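Local coordinates for protein Non-reducing end alpha-L-arabinofuranosidase BoGH43B (Bacteroides ovatus, PDB 5JOZ) that removes terminal non-reducing alpha-L-arabinofuranosyl residues from xyloglucan side branches, turning S units into X units during xyloglucan breakdown, at residues H179-G184 with Y188-E193. Sequence-based numbering, arbitrary orientation.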
loop_
_atom_site.group_PDB
_atom_site.type_symbol
_atom_site.label_atom_id
_atom_site.label_comp_id
_atom_site.label_asym_id
_atom_site.label_seq_id
_atom_site.Cartn_x
_atom_site.Cartn_y
_atom_site.Cartn_z
ATOM N N HIS A 179 -7.899 -15.122 9.723
ATOM C CA HIS A 179 -8.793 -15.555 8.653
ATOM C C HIS A 179 -9.408 -16.885 9.030
ATOM O O HIS A 179 -8.785 -17.686 9.724
ATOM C CB HIS A 179 -8.060 -15.691 7.320
ATOM C CG HIS A 179 -7.488 -14.406 6.833
ATOM N ND1 HIS A 179 -8.260 -13.287 6.597
ATOM C CD2 HIS A 179 -6.211 -14.048 6.569
ATOM C CE1 HIS A 179 -7.480 -12.304 6.184
ATOM N NE2 HIS A 179 -6.233 -12.738 6.162
ATOM N N PHE A 180 -10.612 -17.104 8.512
ATOM C CA PHE A 180 -11.434 -18.239 8.824
ATOM C C PHE A 180 -11.548 -19.097 7.562
ATOM O O PHE A 180 -11.916 -18.586 6.510
ATOM C CB PHE A 180 -12.812 -17.717 9.266
ATOM C CG PHE A 180 -13.675 -18.747 9.933
ATOM C CD1 PHE A 180 -13.233 -19.411 11.063
ATOM C CD2 PHE A 180 -14.940 -19.041 9.437
ATOM C CE1 PHE A 180 -14.027 -20.361 11.681
ATOM C CE2 PHE A 180 -15.739 -19.987 10.049
ATOM C CZ PHE A 180 -15.278 -20.651 11.174
ATOM N N TYR A 181 -11.209 -20.383 7.657
ATOM C CA TYR A 181 -11.358 -21.310 6.526
ATOM C C TYR A 181 -12.017 -22.612 6.963
ATOM O O TYR A 181 -11.775 -23.098 8.067
ATOM C CB TYR A 181 -10.007 -21.636 5.880
ATOM C CG TYR A 181 -9.137 -20.442 5.571
ATOM C CD1 TYR A 181 -9.497 -19.531 4.591
ATOM C CD2 TYR A 181 -7.953 -20.225 6.269
ATOM C CE1 TYR A 181 -8.700 -18.432 4.306
ATOM C CE2 TYR A 181 -7.145 -19.139 5.993
ATOM C CZ TYR A 181 -7.521 -18.242 5.008
ATOM O OH TYR A 181 -6.708 -17.168 4.734
ATOM N N LYS A 182 -12.859 -23.167 6.096
ATOM C CA LYS A 182 -13.426 -24.493 6.313
ATOM C C LYS A 182 -12.739 -25.364 5.305
ATOM O O LYS A 182 -13.062 -25.298 4.123
ATOM C CB LYS A 182 -14.944 -24.496 6.106
ATOM C CG LYS A 182 -15.607 -25.873 6.061
ATOM C CD LYS A 182 -15.315 -26.714 7.298
ATOM C CE LYS A 182 -16.152 -27.984 7.333
ATOM N NZ LYS A 182 -17.615 -27.696 7.299
ATOM N N ILE A 183 -11.784 -26.163 5.770
ATOM C CA ILE A 183 -10.995 -27.029 4.897
ATOM C C ILE A 183 -11.119 -28.451 5.424
ATOM O O ILE A 183 -10.716 -28.725 6.568
ATOM C CB ILE A 183 -9.497 -26.645 4.902
ATOM C CG1 ILE A 183 -9.299 -25.182 4.484
ATOM C CG2 ILE A 183 -8.701 -27.590 4.008
ATOM C CD1 ILE A 183 -7.966 -24.598 4.913
ATOM N N GLY A 184 -11.645 -29.353 4.592
ATOM C CA GLY A 184 -11.841 -30.738 4.994
ATOM C C GLY A 184 -12.716 -30.817 6.232
ATOM O O GLY A 184 -13.724 -30.125 6.307
ATOM N N TYR A 188 -10.588 -23.589 10.443
ATOM C CA TYR A 188 -9.258 -23.104 10.784
ATOM C C TYR A 188 -9.273 -21.610 10.972
ATOM O O TYR A 188 -9.881 -20.892 10.183
ATOM C CB TYR A 188 -8.256 -23.401 9.667
ATOM C CG TYR A 188 -7.888 -24.845 9.486
ATOM C CD1 TYR A 188 -8.683 -25.690 8.724
ATOM C CD2 TYR A 188 -6.719 -25.361 10.032
ATOM C CE1 TYR A 188 -8.335 -27.013 8.528
ATOM C CE2 TYR A 188 -6.365 -26.683 9.842
ATOM C CZ TYR A 188 -7.179 -27.503 9.091
ATOM O OH TYR A 188 -6.852 -28.815 8.906
ATOM N N ILE A 189 -8.574 -21.156 12.005
ATOM C CA ILE A 189 -8.280 -19.752 12.233
ATOM C C ILE A 189 -6.771 -19.612 12.080
ATOM O O ILE A 189 -6.009 -20.139 12.889
ATOM C CB ILE A 189 -8.723 -19.278 13.636
ATOM C CG1 ILE A 189 -10.251 -19.242 13.706
ATOM C CG2 ILE A 189 -8.152 -17.891 13.953
ATOM C CD1 ILE A 189 -10.810 -18.998 15.095
ATOM N N MET A 190 -6.355 -18.915 11.023
ATOM C CA MET A 190 -4.950 -18.637 10.755
ATOM C C MET A 190 -4.755 -17.166 11.081
ATOM O O MET A 190 -5.579 -16.333 10.719
ATOM C CB MET A 190 -4.634 -18.923 9.287
ATOM C CG MET A 190 -3.146 -18.898 8.929
ATOM S SD MET A 190 -2.821 -19.126 7.162
ATOM C CE MET A 190 -3.472 -17.594 6.495
ATOM N N SER A 191 -3.669 -16.838 11.762
ATOM C CA SER A 191 -3.483 -15.476 12.255
ATOM C C SER A 191 -2.006 -15.114 12.358
ATOM O O SER A 191 -1.131 -15.961 12.195
ATOM C CB SER A 191 -4.163 -15.345 13.621
ATOM O OG SER A 191 -3.611 -16.277 14.535
ATOM N N ALA A 192 -1.760 -13.843 12.633
ATOM C CA ALA A 192 -0.425 -13.287 12.756
ATOM C C ALA A 192 -0.141 -12.917 14.213
ATOM O O ALA A 192 -1.054 -12.522 14.933
ATOM C CB ALA A 192 -0.300 -12.060 11.862
ATOM N N GLU A 193 1.123 -13.062 14.628
ATOM C CA GLU A 193 1.602 -12.728 15.984
ATOM C C GLU A 193 3.060 -12.318 15.930
ATOM O O GLU A 193 3.728 -12.582 14.940
ATOM C CB GLU A 193 1.539 -13.945 16.920
ATOM C CG GLU A 193 0.200 -14.615 16.986
ATOM C CD GLU A 193 0.097 -15.700 18.030
ATOM O OE1 GLU A 193 1.130 -16.234 18.498
ATOM O OE2 GLU A 193 -1.064 -16.022 18.372
#
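His179 and Tyr181 pair with Met190 and Tyr188 in the antiparallel hairpin of strands 176-183 and 186-193, the first two strands of one four-stranded blade of the five-bladed beta-propeller of family 43. Each of these two pairs is hydrogen-bonded in both directions, from His179 N to Met190 O (2.8 Å) at one end to Tyr188 N to Tyr181 O (2.7 Å) at the other. Between them Phe180 and Ile189 form a non-hydrogen-bonded pair on the opposite face, where Ile189 CG1 meets the edge of the Phe180 ring at CD1 (4.0 Å). With its CG anti to the backbone N (chi1 -166°), Phe180 turns its ring toward Ile189. On the other face, the Met190 chain bends at its last torsion (chi3 69°), bringing its CE to the edge of the Tyr181 ring, 3.7 Å from Tyr181 OH and near the ring plane. Tyr181 OH itself is hydrogen-bonded to Asp240 and to the backbone N of Leu241. Near the turn, the Tyr188 ring crosses Ile183 at about a right angle, its CE1 lying 3.8 Å from Ile183 CB, with Ile183 O at the ring edge. Tyr188 OH bonds to Gly281 O and its ring meets Trp277 edge-to-face, so the hairpin is tied to the following blade. With an alanine in place of Tyr188, Ile183 CB and CD1 would probably lose their ring partner, and Gly281 O the hydroxyl that binds it. The His179 side chain, bonded through ND1 to Ser128, lies about 7 Å from that of Asp126, the inferred pKa modulator. Backbone bonds set the pairing, apolar edges meet on both faces, and the two tyrosine hydroxyls and His179 ND1 find partners elsewhere in the propeller.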